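Local coordinates for SnoaL-like domain-containing protein (Kribbella flavida, PDB 4GB5) that is of unknown function but carries a SnoaL-like domain of the NTF2 clan, a fold whose cone-shaped pocket often holds a small-molecule ligand, at residues A[32-36]-A[37-41]. Sequence-based numbering, arbitrary orientation.
Sequences LPRRV and HTDPL
The imidazole of His-37 lies between two aliphatic groups. CG1 of Val-36 sits over the centre of one face, 3.8 Å from the ring centroid, a CH-pi contact. Leu-41 CD2 covers the opposite face, offset toward the rim. CG1 is anti to the Val-36 backbone N (chi1 176°), which carries it over the face of the next residue's ring. The ring also packs edge-to-face with Tyr-61, and its ND1 is hydrogen-bonded to Leu-134 O. With an alanine here, Val-36 and Leu-41 would probably lose the ring that separates them, and Leu-134 O its side-chain donor.

The guanidinium of Arg-34 is met at its edge. NH1 donates to Asp-39 OD2 at 2.8 Å, a salt bridge with an N-H...O angle of 163°. NH1 comes to OD2 on its anti side, well out of the carboxylate plane, while OD2 lies close to the guanidinium plane; the two groups are turned 60° against each other. Water 1 joins Arg-34 NH2 to the same oxygen. Asp-39 OD1 accepts from Leu-58 N, which ties the carboxylate to helix 58-69.

His-37 N donates to Pro-33 O at 2.9 Å, the i to i-4 bond that closes helix 32-36. Water 2 donates to both Arg-34 O and His-37 O. This is a helix-to-strand junction of the NTF2-like alpha+beta fold: the short helix ends and the chain runs directly into strand 37-38, beside strand 131-145 of the curved sheet.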
ATOM      1  N   LEU A  32     -12.834  18.037  -3.534  1.00 12.43           N
ATOM      2  CA  LEU A  32     -11.613  17.270  -3.808  1.00 10.51           C
ATOM      3  C   LEU A  32     -11.474  16.943  -5.303  1.00 12.49           C
ATOM      4  O   LEU A  32     -10.350  17.051  -5.837  1.00 14.15           O
ATOM      5  CB  LEU A  32     -11.559  16.039  -2.937  1.00 16.64           C
ATOM      6  CG  LEU A  32     -10.224  15.478  -2.509  1.00 25.58           C
ATOM      7  CD1 LEU A  32      -9.172  16.559  -2.210  1.00 21.36           C
ATOM      8  CD2 LEU A  32     -10.501  14.606  -1.286  1.00 18.35           C
ATOM      9  N   PRO A  33     -12.565  16.522  -6.005  1.00  9.64           N
ATOM     10  CA  PRO A  33     -12.321  16.216  -7.428  1.00  9.32           C
ATOM     11  C   PRO A  33     -11.745  17.387  -8.214  1.00 13.13           C
ATOM     12  O   PRO A  33     -10.978  17.116  -9.151  1.00 14.25           O
ATOM     13  CB  PRO A  33     -13.691  15.810  -7.946  1.00 11.51           C
ATOM     14  CG  PRO A  33     -14.369  15.215  -6.715  1.00 12.95           C
ATOM     15  CD  PRO A  33     -13.911  16.064  -5.578  1.00  9.92           C
ATOM     16  N   ARG A  34     -12.072  18.625  -7.863  1.00 12.21           N
ATOM     17  CA  ARG A  34     -11.480  19.750  -8.561  1.00 13.88           C
ATOM     18  C   ARG A  34      -9.994  19.921  -8.296  1.00 12.27           C
ATOM     19  O   ARG A  34      -9.277  20.481  -9.108  1.00 14.40           O
ATOM     20  CB  ARG A  34     -12.201  21.044  -8.178  1.00 20.99           C
ATOM     21  CG  ARG A  34     -13.668  20.998  -8.413  1.00 22.31           C
ATOM     22  CD  ARG A  34     -14.054  21.711  -9.691  1.00 33.97           C
ATOM     23  NE  ARG A  34     -15.341  21.228 -10.186  1.00 34.68           N
ATOM     24  CZ  ARG A  34     -15.695  21.190 -11.466  1.00 35.52           C
ATOM     25  NH1 ARG A  34     -14.864  21.615 -12.422  1.00 25.44           N
ATOM     26  NH2 ARG A  34     -16.889  20.715 -11.793  1.00 38.91           N
ATOM     27  N   ARG A  35      -9.562  19.454  -7.132  1.00 15.02           N
ATOM     28  CA  ARG A  35      -8.155  19.504  -6.755  1.00 13.10           C
ATOM     29  C   ARG A  35      -7.357  18.358  -7.332  1.00 11.23           C
ATOM     30  O   ARG A  35      -6.118  18.370  -7.334  1.00 12.45           O
ATOM     31  CB  ARG A  35      -8.052  19.449  -5.237  1.00 15.78           C
ATOM     32  CG  ARG A  35      -8.802  20.630  -4.631  1.00 25.04           C
ATOM     33  CD  ARG A  35      -8.585  20.757  -3.145  1.00 28.99           C
ATOM     34  NE  ARG A  35      -9.449  21.817  -2.622  1.00 35.31           N
ATOM     35  CZ  ARG A  35      -9.150  23.113  -2.595  1.00 45.34           C
ATOM     36  NH1 ARG A  35      -7.978  23.549  -3.033  1.00 44.71           N
ATOM     37  NH2 ARG A  35     -10.034  23.980  -2.106  1.00 44.93           N
ATOM     38  N   VAL A  36      -8.047  17.307  -7.767  1.00 10.79           N
ATOM     39  CA  VAL A  36      -7.389  16.090  -8.278  1.00  8.18           C
ATOM     40  C   VAL A  36      -7.423  15.879  -9.783  1.00  9.22           C
ATOM     41  O   VAL A  36      -6.488  15.342 -10.357  1.00  9.96           O
ATOM     42  CB  VAL A  36      -8.012  14.850  -7.599  1.00  8.81           C
ATOM     43  CG1 VAL A  36      -7.503  13.537  -8.107  1.00  7.89           C
ATOM     44  CG2 VAL A  36      -7.781  14.939  -6.091  1.00 10.67           C
ATOM     45  N   HIS A  37      -8.530  16.282 -10.394  1.00 11.96           N
ATOM     46  CA  HIS A  37      -8.827  15.984 -11.804  1.00  8.61           C
ATOM     47  C   HIS A  37      -8.966  17.223 -12.671  1.00  9.22           C
ATOM     48  O   HIS A  37      -9.303  18.329 -12.203  1.00 11.88           O
ATOM     49  CB  HIS A  37     -10.163  15.215 -11.848  1.00 10.73           C
ATOM     50  CG  HIS A  37     -10.085  13.846 -11.231  1.00  9.05           C
ATOM     51  ND1 HIS A  37      -9.289  12.854 -11.763  1.00 10.68           N
ATOM     52  CD2 HIS A  37     -10.714  13.296 -10.167  1.00 10.42           C
ATOM     53  CE1 HIS A  37      -9.390  11.768 -11.018  1.00  9.00           C
ATOM     54  NE2 HIS A  37     -10.263  11.996 -10.056  1.00 10.13           N
ATOM     55  N   THR A  38      -8.703  17.023 -13.951  1.00 11.59           N
ATOM     56  CA  THR A  38      -9.118  18.010 -14.930  1.00 11.62           C
ATOM     57  C   THR A  38     -10.639  17.986 -15.189  1.00 12.30           C
ATOM     58  O   THR A  38     -11.358  17.059 -14.801  1.00 11.45           O
ATOM     59  CB  THR A  38      -8.411  17.759 -16.278  1.00 12.32           C
ATOM     60  OG1 THR A  38      -8.708  16.447 -16.719  1.00 10.79           O
ATOM     61  CG2 THR A  38      -6.887  17.882 -16.182  1.00 12.01           C
ATOM     62  N   ASP A  39     -11.130  19.037 -15.852  1.00 10.79           N
ATOM     63  CA  ASP A  39     -12.526  19.133 -16.277  1.00 12.67           C
ATOM     64  C   ASP A  39     -12.474  19.546 -17.733  1.00 15.26           C
ATOM     65  O   ASP A  39     -12.134  20.686 -18.018  1.00 16.44           O
ATOM     66  CB  ASP A  39     -13.270  20.196 -15.472  1.00 15.52           C
ATOM     67  CG  ASP A  39     -14.768  20.165 -15.691  1.00 14.66           C
ATOM     68  OD1 ASP A  39     -15.239  19.340 -16.512  1.00 15.45           O
ATOM     69  OD2 ASP A  39     -15.474  21.014 -15.084  1.00 20.59           O
ATOM     70  N   PRO A  40     -12.841  18.644 -18.656  1.00 13.76           N
ATOM     71  CA  PRO A  40     -13.361  17.303 -18.410  1.00 13.21           C
ATOM     72  C   PRO A  40     -12.294  16.287 -18.059  1.00 12.16           C
ATOM     73  O   PRO A  40     -11.115  16.596 -18.066  1.00 12.92           O
ATOM     74  CB  PRO A  40     -14.052  16.966 -19.734  1.00 16.99           C
ATOM     75  CG  PRO A  40     -13.248  17.712 -20.768  1.00 19.62           C
ATOM     76  CD  PRO A  40     -12.842  18.989 -20.090  1.00 18.70           C
ATOM     77  N   LEU A  41     -12.755  15.069 -17.798  1.00 15.31           N
ATOM     78  CA  LEU A  41     -11.926  13.950 -17.372  1.00 17.70           C
ATOM     79  C   LEU A  41     -12.232  12.756 -18.277  1.00 14.02           C
ATOM     80  O   LEU A  41     -13.403  12.465 -18.569  1.00 13.87           O
ATOM     81  CB  LEU A  41     -12.306  13.577 -15.920  1.00 18.49           C
ATOM     82  CG  LEU A  41     -11.683  12.351 -15.255  1.00 14.53           C
ATOM     83  CD1 LEU A  41     -10.186  12.545 -15.233  1.00 17.41           C
ATOM     84  CD2 LEU A  41     -12.159  12.117 -13.876  1.00 16.26           C
TER
HETATM   85  O   HOH W   1     -17.961  20.091 -14.596  1.00 20.26           O
HETATM   86  O   HOH W   2     -10.104  20.868 -11.840  1.00 21.67           O